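Local coordinates for protein separin (Saccharomyces cerevisiae, PDB 5U1T) that cleaves a subunit of the cohesin complex as a caspase-like cysteine protease at the onset of anaphase, so that chromosomes can segregate, at residues Y163-P168 against I201-L206; L656-D661 against L894-Q899; K1261-L1266 against P1271-Y1276; H1357-V1362 against Y1400-Q1405. All coordinates share one frame; numbering follows the deposited sequence.

Overall arrangement
The four contacts follow one another along an elongated, mostly helical chain. Interaction 1 joins helix ends and loops in the N-terminal helical part. Interaction 2 lies nearer the chain's centre, about 70 Å from interaction 1 between centres, and ties two places more than 230 residues apart. Interactions 3 and 4 both fall in the peptidase C50 range, with centres about 42 Å apart. Interaction 3 joins neighbouring helices, and interaction 4 packs a sheet strand against a loop. Interactions 1 and 3 lie on opposite sides of the chain's centre, about 139 Å apart between centres. None touches another, so each is a separate local packing point of the protease.

Interaction 1. Residues Y163-P168 against I201-L206; sequences YLLKDP and IKQFKL
The contact belongs to the helical N-terminal part of separase, where the loop after helix 160-163 meets the C-terminal end of helix 190-203. Leu165 touches Gln203 with one methyl group and Phe204 with the other. Its CD1 lies 3.8 Å from NE2 of Gln203. Its CD2 lies 3.9 Å from CZ of Phe204 and reaches the ring at its edge, in the ring plane. Leu165 is the centre of an inverse gamma turn, and its side chain points toward the helix end. The Gln203 side chain comes from the opposite direction. Its CG is anti to the backbone N (chi1 -162°) and the chain is extended beyond it, which carries the amide out to the leucine. CB of the same glutamine sits over the centre of one face of the Phe204 ring, 4.2 Å above its plane. Just past these residues, Lys205 has positive phi and closes a Schellman motif, with Leu206 N bonded to Ile201 O. Phe204 also touches Ala172 and Thr176 of helix 172-185. A hydrogen bond to Gln199 in the same helix holds OE1 of Gln203, while the amide nitrogen lies against a methyl group of Leu165. Between the segments the contact is van der Waals packing.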
# COMPACT_ATOMS: atom_id res chain seq x y z
N TYR A 163 -18.21 -58.77 12.82
CA TYR A 163 -17.00 -59.15 12.09
C TYR A 163 -17.27 -59.57 10.64
O TYR A 163 -16.35 -59.57 9.83
CB TYR A 163 -16.26 -60.28 12.81
CG TYR A 163 -15.87 -59.91 14.22
CD1 TYR A 163 -15.08 -58.79 14.48
CD2 TYR A 163 -16.29 -60.69 15.30
CE1 TYR A 163 -14.72 -58.45 15.77
CE2 TYR A 163 -15.94 -60.37 16.59
CZ TYR A 163 -15.16 -59.24 16.82
OH TYR A 163 -14.82 -58.94 18.12
N LEU A 164 -18.51 -59.90 10.32
CA LEU A 164 -18.80 -60.55 9.04
C LEU A 164 -19.95 -59.96 8.26
O LEU A 164 -19.81 -59.64 7.08
CB LEU A 164 -19.09 -62.03 9.28
CG LEU A 164 -17.98 -63.04 8.98
CD1 LEU A 164 -17.70 -63.07 7.50
CD2 LEU A 164 -16.73 -62.68 9.71
N LEU A 165 -21.09 -59.83 8.92
CA LEU A 165 -22.36 -59.54 8.25
C LEU A 165 -22.56 -58.04 8.08
O LEU A 165 -23.53 -57.47 8.57
CB LEU A 165 -23.53 -60.14 9.04
CG LEU A 165 -23.37 -61.62 9.41
CD1 LEU A 165 -24.55 -62.11 10.22
CD2 LEU A 165 -23.17 -62.48 8.18
N LYS A 166 -21.62 -57.43 7.37
CA LYS A 166 -21.65 -56.02 7.05
C LYS A 166 -21.39 -55.85 5.57
O LYS A 166 -21.92 -54.94 4.95
CB LYS A 166 -20.59 -55.25 7.85
CG LYS A 166 -20.96 -54.91 9.26
CD LYS A 166 -20.09 -53.77 9.74
CE LYS A 166 -20.54 -53.26 11.07
NZ LYS A 166 -19.63 -53.72 12.13
N ASP A 167 -20.52 -56.71 5.02
CA ASP A 167 -20.27 -56.71 3.58
C ASP A 167 -21.61 -56.98 2.90
O ASP A 167 -22.16 -58.08 3.00
CB ASP A 167 -19.22 -57.76 3.20
CG ASP A 167 -19.01 -57.87 1.68
OD1 ASP A 167 -19.38 -56.90 0.96
OD2 ASP A 167 -18.48 -58.91 1.21
N PRO A 168 -22.16 -55.96 2.22
CA PRO A 168 -23.49 -56.08 1.63
C PRO A 168 -23.48 -57.10 0.52
O PRO A 168 -24.53 -57.62 0.15
CB PRO A 168 -23.76 -54.68 1.07
CG PRO A 168 -22.76 -53.79 1.72
CD PRO A 168 -21.56 -54.65 1.94
N ILE A 201 -28.70 -70.24 6.63
CA ILE A 201 -29.51 -70.78 5.54
C ILE A 201 -30.93 -70.17 5.50
O ILE A 201 -31.48 -69.94 4.41
CB ILE A 201 -29.58 -72.32 5.63
CG1 ILE A 201 -28.30 -72.91 5.04
CG2 ILE A 201 -30.81 -72.85 4.94
CD1 ILE A 201 -28.47 -74.28 4.45
N LYS A 202 -31.50 -69.89 6.66
CA LYS A 202 -32.74 -69.13 6.74
C LYS A 202 -32.49 -67.68 6.36
O LYS A 202 -33.21 -67.09 5.55
CB LYS A 202 -33.36 -69.21 8.14
CG LYS A 202 -34.73 -68.53 8.28
CD LYS A 202 -35.83 -69.55 8.53
CE LYS A 202 -37.20 -68.89 8.63
NZ LYS A 202 -38.32 -69.88 8.69
N GLN A 203 -31.44 -67.11 6.94
CA GLN A 203 -31.12 -65.70 6.80
C GLN A 203 -30.85 -65.30 5.37
O GLN A 203 -31.16 -64.18 4.95
CB GLN A 203 -29.91 -65.36 7.65
CG GLN A 203 -29.72 -63.89 7.94
CD GLN A 203 -28.87 -63.70 9.17
OE1 GLN A 203 -28.77 -64.62 9.99
NE2 GLN A 203 -28.24 -62.53 9.31
N PHE A 204 -30.23 -66.20 4.63
CA PHE A 204 -29.77 -65.87 3.30
C PHE A 204 -30.61 -66.58 2.26
O PHE A 204 -30.33 -66.49 1.06
CB PHE A 204 -28.30 -66.22 3.17
CG PHE A 204 -27.43 -65.43 4.09
CD1 PHE A 204 -27.67 -64.07 4.27
CD2 PHE A 204 -26.41 -66.03 4.81
CE1 PHE A 204 -26.91 -63.33 5.12
CE2 PHE A 204 -25.63 -65.28 5.67
CZ PHE A 204 -25.88 -63.93 5.83
N LYS A 205 -31.66 -67.23 2.75
CA LYS A 205 -32.62 -67.94 1.92
C LYS A 205 -31.87 -68.96 1.07
O LYS A 205 -32.03 -68.99 -0.15
CB LYS A 205 -33.41 -66.98 1.03
CG LYS A 205 -33.66 -65.59 1.62
CD LYS A 205 -34.59 -65.64 2.82
CE LYS A 205 -35.29 -64.31 2.99
NZ LYS A 205 -36.01 -63.88 1.76
N LEU A 206 -31.04 -69.78 1.70
CA LEU A 206 -30.27 -70.77 0.96
C LEU A 206 -31.03 -72.09 0.95
O LEU A 206 -31.78 -72.37 1.88
CB LEU A 206 -28.86 -70.93 1.57
CG LEU A 206 -27.99 -69.66 1.59
CD1 LEU A 206 -26.57 -69.96 1.99
CD2 LEU A 206 -28.01 -68.94 0.25

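Interaction 2. Residues L656-D661 against L894-Q899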
# COMPACT_ATOMS: atom_id res chain seq x y z
N LEU A 656 -9.72 1.99 -13.74
CA LEU A 656 -10.01 2.24 -15.15
C LEU A 656 -10.96 3.44 -15.34
O LEU A 656 -11.50 3.66 -16.43
CB LEU A 656 -10.56 0.99 -15.82
CG LEU A 656 -9.44 -0.01 -16.07
CD1 LEU A 656 -9.94 -1.25 -16.78
CD2 LEU A 656 -8.29 0.62 -16.83
N TYR A 657 -11.12 4.22 -14.26
CA TYR A 657 -12.03 5.37 -14.20
C TYR A 657 -13.42 5.03 -14.74
O TYR A 657 -14.08 5.84 -15.39
CB TYR A 657 -11.42 6.60 -14.92
CG TYR A 657 -10.30 7.25 -14.12
CD1 TYR A 657 -8.99 6.81 -14.23
CD2 TYR A 657 -10.57 8.28 -13.23
CE1 TYR A 657 -7.98 7.39 -13.51
CE2 TYR A 657 -9.57 8.86 -12.50
CZ TYR A 657 -8.27 8.41 -12.63
OH TYR A 657 -7.27 9.00 -11.88
N MET A 658 -13.87 3.82 -14.44
CA MET A 658 -15.24 3.45 -14.74
C MET A 658 -16.10 3.84 -13.55
O MET A 658 -16.55 2.99 -12.79
CB MET A 658 -15.34 1.97 -15.06
CG MET A 658 -14.36 1.48 -16.10
SD MET A 658 -14.75 -0.23 -16.54
CE MET A 658 -13.30 -0.71 -17.44
N ILE A 659 -16.32 5.13 -13.38
CA ILE A 659 -16.95 5.62 -12.17
C ILE A 659 -18.39 5.12 -12.09
O ILE A 659 -18.88 4.81 -11.01
CB ILE A 659 -16.89 7.17 -12.08
CG1 ILE A 659 -15.56 7.63 -11.49
CG2 ILE A 659 -17.92 7.68 -11.13
CD1 ILE A 659 -14.37 7.31 -12.32
N ASP A 660 -19.05 5.01 -13.24
CA ASP A 660 -20.40 4.45 -13.30
C ASP A 660 -20.50 3.13 -12.53
O ASP A 660 -21.28 3.00 -11.59
CB ASP A 660 -20.84 4.22 -14.76
CG ASP A 660 -21.51 5.46 -15.39
OD1 ASP A 660 -21.84 6.44 -14.66
OD2 ASP A 660 -21.72 5.44 -16.63
N ASP A 661 -19.69 2.15 -12.93
CA ASP A 661 -19.79 0.82 -12.33
C ASP A 661 -19.29 0.79 -10.91
O ASP A 661 -19.80 0.04 -10.09
CB ASP A 661 -19.04 -0.20 -13.18
CG ASP A 661 -19.59 -0.30 -14.58
OD1 ASP A 661 -20.77 -0.68 -14.73
OD2 ASP A 661 -18.84 0.03 -15.52
N LEU A 894 -8.31 0.33 -28.09
CA LEU A 894 -8.08 -1.10 -28.27
C LEU A 894 -8.10 -1.86 -26.96
O LEU A 894 -7.98 -3.08 -26.95
CB LEU A 894 -6.76 -1.37 -28.98
CG LEU A 894 -6.77 -1.17 -30.49
CD1 LEU A 894 -5.48 -1.70 -31.09
CD2 LEU A 894 -8.00 -1.83 -31.15
N TYR A 895 -8.23 -1.15 -25.85
CA TYR A 895 -8.19 -1.78 -24.53
C TYR A 895 -9.59 -1.83 -23.97
O TYR A 895 -9.95 -2.81 -23.32
CB TYR A 895 -7.24 -1.02 -23.60
CG TYR A 895 -7.01 -1.67 -22.24
CD1 TYR A 895 -7.90 -1.47 -21.19
CD2 TYR A 895 -5.89 -2.44 -22.00
CE1 TYR A 895 -7.69 -2.05 -19.95
CE2 TYR A 895 -5.67 -3.02 -20.77
CZ TYR A 895 -6.57 -2.81 -19.74
OH TYR A 895 -6.33 -3.37 -18.49
N PHE A 896 -10.39 -0.80 -24.21
CA PHE A 896 -11.78 -0.83 -23.77
C PHE A 896 -12.73 -1.37 -24.84
O PHE A 896 -13.84 -1.82 -24.51
CB PHE A 896 -12.22 0.55 -23.32
CG PHE A 896 -11.57 0.99 -22.06
CD1 PHE A 896 -12.07 0.59 -20.83
CD2 PHE A 896 -10.45 1.80 -22.09
CE1 PHE A 896 -11.47 0.99 -19.68
CE2 PHE A 896 -9.85 2.19 -20.93
CZ PHE A 896 -10.37 1.78 -19.72
N GLY A 897 -12.30 -1.35 -26.09
CA GLY A 897 -13.12 -1.84 -27.19
C GLY A 897 -14.49 -1.21 -27.12
O GLY A 897 -14.62 0.01 -27.12
N ASP A 898 -15.51 -2.05 -26.99
CA ASP A 898 -16.89 -1.59 -26.95
C ASP A 898 -17.32 -1.08 -25.57
O ASP A 898 -18.45 -0.61 -25.41
CB ASP A 898 -17.80 -2.73 -27.37
CG ASP A 898 -17.46 -3.99 -26.66
OD1 ASP A 898 -16.99 -3.89 -25.50
OD2 ASP A 898 -17.62 -5.09 -27.24
N GLN A 899 -16.43 -1.20 -24.59
CA GLN A 899 -16.68 -0.65 -23.25
C GLN A 899 -16.29 0.83 -23.09
O GLN A 899 -16.43 1.39 -22.01
CB GLN A 899 -15.93 -1.46 -22.18
CG GLN A 899 -16.31 -2.93 -22.09
CD GLN A 899 -17.64 -3.16 -21.40
OE1 GLN A 899 -18.68 -3.35 -22.06
NE2 GLN A 899 -17.63 -3.16 -20.07
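The backbones stay well apart, with CA of Leu656 9.3 Å from CA of Phe896, so Leu656 and Met658 meet Tyr895 and Phe896 through their side chains. Leu656 sits against both rings. Its CD2 is 3.7 Å from CZ of Phe896, and its CB lies at the edge of that ring, in its plane. Its CD1 reaches the edge of the Tyr895 ring, 4.0 Å from CE1. The leucine and tyrosine side chains cross at about a right angle. Met658 comes toward Phe896 from the opposite direction, and its methyl CE also lies at the phenylalanine edge. The methionine chain is extended beyond CG (chi2 -172°, chi3 -168°), which brings CE to the ring. CD1 of Tyr895 sits over one face of the Phe896 ring, 4.1 Å above its plane and over its centre. The tyrosine OH is hydrogen-bonded to Ala870 O and Lys622 N. Leu905 of helix 905-912 touches both Leu656 and Phe896. All four side chains are buried. The arrangement is a small hydrophobic core between helix ends. On one side, a Schellman motif with Tyr657 as its C-prime residue ends helix 642-655, just ahead of helix 659-672. On the other lies the C-terminal end of helix 893-896.

Interaction 3. Residues K1261-L1266 against P1271-Y1276; sequences KFYEIL and PSRKLY
Arg1273 reaches back from the short helix 1271-1275 to Tyr1263 and Leu1266 on helix 1252-1269. These are two consecutive helices joined by a tight turn, within the peptidase C50 range. The guanidinium of Arg1273 and the ring of Tyr1263 lie almost parallel, with their planes 13° apart. They are not stacked. NH1 meets the ring at its edge, in the ring plane, 4.0 Å from CD1, so the two flat groups lie side by side. The arginine chain is extended from CG to NE, and this length takes the guanidinium from its own helix to the tyrosine. One face of the tyrosine ring is taken by Phe1262, whose CD2 lies 4.0 Å above the plane and over its centre. The ring also has a cation-pi contact with Lys1284. Its OH is hydrogen-bonded to Val1285 N. NH2 of Arg1273 makes a salt bridge to Glu1323 and a hydrogen bond to Ile1283 O. These bonds fix the far end of the guanidinium and would balance at least part of its charge. The aliphatic part of the arginine packs by Leu1266, the residue nearest to it in backbone register, with the CA atoms of Leu1266 and Arg1273 7.4 Å apart. Arg1273 CD lies 4.3 Å from Leu1266 CB. The same CD comes nearer to the leucine backbone, 3.7 Å from Leu1266 O.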
# COMPACT_ATOMS: atom_id res chain seq x y z
N LYS A 1261 -0.55 73.33 -25.35
CA LYS A 1261 0.41 73.41 -26.46
C LYS A 1261 0.57 72.07 -27.17
O LYS A 1261 0.45 71.98 -28.41
CB LYS A 1261 1.76 73.91 -25.94
CG LYS A 1261 1.74 75.37 -25.52
CD LYS A 1261 1.61 76.28 -26.72
CE LYS A 1261 1.90 77.71 -26.31
NZ LYS A 1261 2.29 78.61 -27.46
N PHE A 1262 0.87 71.05 -26.37
CA PHE A 1262 0.92 69.66 -26.78
C PHE A 1262 -0.23 69.33 -27.72
O PHE A 1262 -0.01 68.89 -28.84
CB PHE A 1262 0.90 68.75 -25.54
CG PHE A 1262 0.76 67.29 -25.86
CD1 PHE A 1262 1.86 66.55 -26.26
CD2 PHE A 1262 -0.48 66.65 -25.74
CE1 PHE A 1262 1.73 65.21 -26.56
CE2 PHE A 1262 -0.62 65.31 -26.04
CZ PHE A 1262 0.49 64.58 -26.45
N TYR A 1263 -1.46 69.57 -27.28
CA TYR A 1263 -2.60 69.28 -28.15
C TYR A 1263 -2.64 70.16 -29.39
O TYR A 1263 -2.95 69.67 -30.46
CB TYR A 1263 -3.92 69.39 -27.38
CG TYR A 1263 -4.23 68.13 -26.61
CD1 TYR A 1263 -4.56 66.95 -27.27
CD2 TYR A 1263 -4.17 68.11 -25.23
CE1 TYR A 1263 -4.83 65.79 -26.57
CE2 TYR A 1263 -4.43 66.96 -24.52
CZ TYR A 1263 -4.76 65.80 -25.19
OH TYR A 1263 -5.02 64.68 -24.45
N GLU A 1264 -2.31 71.44 -29.26
CA GLU A 1264 -2.27 72.29 -30.43
C GLU A 1264 -1.27 71.69 -31.42
O GLU A 1264 -1.58 71.53 -32.60
CB GLU A 1264 -1.91 73.72 -30.07
CG GLU A 1264 -1.29 74.56 -31.21
CD GLU A 1264 -0.41 75.72 -30.66
OE1 GLU A 1264 -0.24 75.79 -29.42
OE2 GLU A 1264 0.09 76.56 -31.45
N ILE A 1265 -0.10 71.33 -30.91
CA ILE A 1265 0.90 70.71 -31.77
C ILE A 1265 0.39 69.45 -32.49
O ILE A 1265 0.62 69.28 -33.69
CB ILE A 1265 2.17 70.40 -30.97
CG1 ILE A 1265 2.85 71.71 -30.58
CG2 ILE A 1265 3.11 69.51 -31.78
CD1 ILE A 1265 3.76 71.62 -29.42
N LEU A 1266 -0.34 68.58 -31.79
CA LEU A 1266 -0.93 67.41 -32.43
C LEU A 1266 -1.99 67.80 -33.48
O LEU A 1266 -2.12 67.16 -34.53
CB LEU A 1266 -1.55 66.47 -31.39
CG LEU A 1266 -0.57 65.70 -30.48
CD1 LEU A 1266 -1.28 64.66 -29.59
CD2 LEU A 1266 0.54 65.04 -31.30
N PRO A 1271 -2.30 64.32 -39.70
CA PRO A 1271 -3.23 64.34 -40.83
C PRO A 1271 -4.68 64.16 -40.41
O PRO A 1271 -5.57 64.76 -41.02
CB PRO A 1271 -2.79 63.15 -41.68
CG PRO A 1271 -1.46 62.80 -41.24
CD PRO A 1271 -1.26 63.29 -39.85
N SER A 1272 -4.93 63.36 -39.39
CA SER A 1272 -6.29 63.09 -38.97
C SER A 1272 -6.94 64.31 -38.36
O SER A 1272 -8.12 64.59 -38.62
CB SER A 1272 -6.32 61.94 -37.97
OG SER A 1272 -7.62 61.39 -37.94
N ARG A 1273 -6.18 65.05 -37.55
CA ARG A 1273 -6.74 66.17 -36.81
C ARG A 1273 -6.84 67.36 -37.74
O ARG A 1273 -7.66 68.25 -37.56
CB ARG A 1273 -5.90 66.46 -35.58
CG ARG A 1273 -6.26 65.54 -34.45
CD ARG A 1273 -5.12 65.29 -33.49
NE ARG A 1273 -5.38 64.07 -32.74
CZ ARG A 1273 -5.60 63.99 -31.43
NH1 ARG A 1273 -5.56 65.07 -30.64
NH2 ARG A 1273 -5.84 62.80 -30.90
N LYS A 1274 -6.02 67.33 -38.78
CA LYS A 1274 -6.04 68.38 -39.78
C LYS A 1274 -7.20 68.26 -40.74
O LYS A 1274 -7.64 69.27 -41.26
CB LYS A 1274 -4.73 68.37 -40.55
CG LYS A 1274 -3.53 68.60 -39.63
CD LYS A 1274 -2.24 68.28 -40.34
CE LYS A 1274 -2.15 69.10 -41.60
NZ LYS A 1274 -0.78 69.01 -42.14
N LEU A 1275 -7.71 67.04 -40.95
CA LEU A 1275 -8.68 66.80 -42.02
C LEU A 1275 -10.04 66.21 -41.64
O LEU A 1275 -10.96 66.24 -42.47
CB LEU A 1275 -8.07 65.87 -43.07
CG LEU A 1275 -6.71 66.28 -43.62
CD1 LEU A 1275 -6.08 65.07 -44.26
CD2 LEU A 1275 -6.79 67.47 -44.60
N TYR A 1276 -10.17 65.66 -40.44
CA TYR A 1276 -11.38 64.90 -40.08
C TYR A 1276 -11.97 65.28 -38.73
O TYR A 1276 -11.25 65.62 -37.78
CB TYR A 1276 -11.08 63.40 -40.09
CG TYR A 1276 -10.65 62.89 -41.44
CD1 TYR A 1276 -11.59 62.60 -42.43
CD2 TYR A 1276 -9.31 62.70 -41.73
CE1 TYR A 1276 -11.20 62.13 -43.67
CE2 TYR A 1276 -8.90 62.24 -42.96
CZ TYR A 1276 -9.84 61.96 -43.93
OH TYR A 1276 -9.44 61.49 -45.16

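Interaction 4. Residues H1357-V1362 against Y1400-Q1405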
# COMPACT_ATOMS: atom_id res chain seq x y z
N HIS A 1357 11.02 58.29 -2.42
CA HIS A 1357 11.62 56.96 -2.44
C HIS A 1357 10.92 56.09 -3.47
O HIS A 1357 9.76 56.32 -3.80
CB HIS A 1357 11.55 56.30 -1.05
CG HIS A 1357 12.22 54.97 -0.96
ND1 HIS A 1357 13.59 54.81 -1.04
CD2 HIS A 1357 11.71 53.72 -0.82
CE1 HIS A 1357 13.89 53.53 -0.95
NE2 HIS A 1357 12.77 52.85 -0.81
N THR A 1358 11.63 55.10 -3.98
CA THR A 1358 11.07 54.18 -4.95
C THR A 1358 11.11 52.76 -4.46
O THR A 1358 12.18 52.20 -4.22
CB THR A 1358 11.82 54.25 -6.27
OG1 THR A 1358 11.69 55.57 -6.80
CG2 THR A 1358 11.27 53.24 -7.25
N PHE A 1359 9.93 52.17 -4.31
CA PHE A 1359 9.82 50.75 -4.02
C PHE A 1359 9.70 49.96 -5.32
O PHE A 1359 8.78 50.20 -6.11
CB PHE A 1359 8.64 50.47 -3.09
CG PHE A 1359 8.86 50.95 -1.68
CD1 PHE A 1359 9.76 50.30 -0.84
CD2 PHE A 1359 8.16 52.04 -1.18
CE1 PHE A 1359 9.96 50.73 0.45
CE2 PHE A 1359 8.37 52.48 0.11
CZ PHE A 1359 9.27 51.83 0.92
N LEU A 1360 10.65 49.07 -5.56
CA LEU A 1360 10.55 48.11 -6.66
C LEU A 1360 9.99 46.78 -6.18
O LEU A 1360 10.67 46.01 -5.50
CB LEU A 1360 11.91 47.87 -7.30
CG LEU A 1360 12.60 49.00 -8.05
CD1 LEU A 1360 13.92 48.49 -8.58
CD2 LEU A 1360 11.69 49.46 -9.16
N VAL A 1361 8.74 46.52 -6.53
CA VAL A 1361 8.20 45.19 -6.33
C VAL A 1361 8.77 44.27 -7.40
O VAL A 1361 8.32 44.30 -8.54
CB VAL A 1361 6.68 45.19 -6.40
CG1 VAL A 1361 6.14 43.78 -6.19
CG2 VAL A 1361 6.12 46.16 -5.39
N VAL A 1362 9.77 43.48 -7.02
CA VAL A 1362 10.48 42.65 -7.99
C VAL A 1362 10.05 41.18 -7.91
O VAL A 1362 10.19 40.53 -6.87
CB VAL A 1362 12.01 42.76 -7.78
CG1 VAL A 1362 12.75 41.91 -8.80
CG2 VAL A 1362 12.44 44.24 -7.88
N TYR A 1400 3.87 54.07 8.67
CA TYR A 1400 3.98 54.76 7.41
C TYR A 1400 4.93 55.93 7.49
O TYR A 1400 4.63 57.01 7.07
CB TYR A 1400 2.62 55.20 6.92
CG TYR A 1400 1.73 54.05 6.59
CD1 TYR A 1400 1.97 53.28 5.49
CD2 TYR A 1400 0.67 53.72 7.39
CE1 TYR A 1400 1.16 52.21 5.19
CE2 TYR A 1400 -0.14 52.66 7.09
CZ TYR A 1400 0.12 51.91 5.99
OH TYR A 1400 -0.67 50.87 5.68
N GLN A 1401 6.10 55.68 8.03
CA GLN A 1401 7.01 56.74 8.33
C GLN A 1401 8.32 56.38 7.71
O GLN A 1401 9.01 55.53 8.22
CB GLN A 1401 7.18 56.83 9.83
CG GLN A 1401 5.94 57.26 10.60
CD GLN A 1401 6.14 57.26 12.09
OE1 GLN A 1401 6.99 56.55 12.61
NE2 GLN A 1401 5.37 58.07 12.80
N LEU A 1402 8.65 57.00 6.60
CA LEU A 1402 9.94 56.78 5.95
C LEU A 1402 10.84 57.94 6.21
O LEU A 1402 10.44 59.07 6.08
CB LEU A 1402 9.77 56.65 4.45
CG LEU A 1402 8.99 55.48 3.86
CD1 LEU A 1402 7.63 55.38 4.51
CD2 LEU A 1402 8.85 55.68 2.38
N PRO A 1403 12.07 57.67 6.57
CA PRO A 1403 12.61 56.32 6.57
C PRO A 1403 12.47 55.66 7.93
O PRO A 1403 11.90 56.24 8.84
CB PRO A 1403 14.08 56.55 6.25
CG PRO A 1403 14.34 57.95 6.59
CD PRO A 1403 13.09 58.68 6.28
N LEU A 1404 13.06 54.50 8.08
CA LEU A 1404 12.98 53.83 9.35
C LEU A 1404 14.04 54.29 10.31
O LEU A 1404 15.16 53.83 10.26
CB LEU A 1404 13.12 52.34 9.16
CG LEU A 1404 12.28 51.53 10.12
CD1 LEU A 1404 10.84 51.98 10.04
CD2 LEU A 1404 12.39 50.07 9.79
N GLN A 1405 13.71 55.23 11.17
CA GLN A 1405 14.64 55.61 12.20
C GLN A 1405 15.02 54.39 13.00
O GLN A 1405 14.19 53.74 13.58
CB GLN A 1405 14.04 56.65 13.13
CG GLN A 1405 13.08 57.61 12.46
CD GLN A 1405 13.39 59.05 12.78
OE1 GLN A 1405 14.47 59.55 12.49
NE2 GLN A 1405 12.43 59.74 13.37
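Phe1359 on the sheet strand 1353-1362 packs against Leu1402 of the loop that leads from helix 1388-1397 into strand 1404-1406. In this loop a cis peptide bond joins Leu1402 to Pro1403. The first strand runs parallel to strands 1132-1139 and 1382-1385 in a mixed sheet, and both segments fall in the peptidase C50 range. The apolar contact between the segments depends on one methyl group. Leu1402 CD2 lies 4.0 Å from CE2 of Phe1359, approaching the ring obliquely. The two side chains come from opposite directions. With CG of the leucine anti to its carbonyl carbon (chi1 -65°), the branch extends from the loop toward the sheet. Leu1395 of helix 1388-1397 also touches Leu1402, and Leu1391 of that helix touches Phe1359. The helix therefore packs on both partners.

Within the strand, two rings pack on each other. His1357 and Phe1359 are two residues apart, and their side chains lie on the same side of the strand. CD2 of His1357 sits 3.5 Å above the Phe1359 plane, over the ring centre. CD1 of Phe1359 in turn lies at the edge of the imidazole, in its plane.

Polar bonds hold the histidine. ND1 is hydrogen-bonded to Ser1381 OG and NE2 to Thr1383 OG1, so both ring nitrogens have partners on or beside the neighbouring strand 1382-1385. These two bonds fix the rotation of the imidazole. Its CB is the part that meets the loop, with His1357 CB 4.4 Å from Leu1402 CD2.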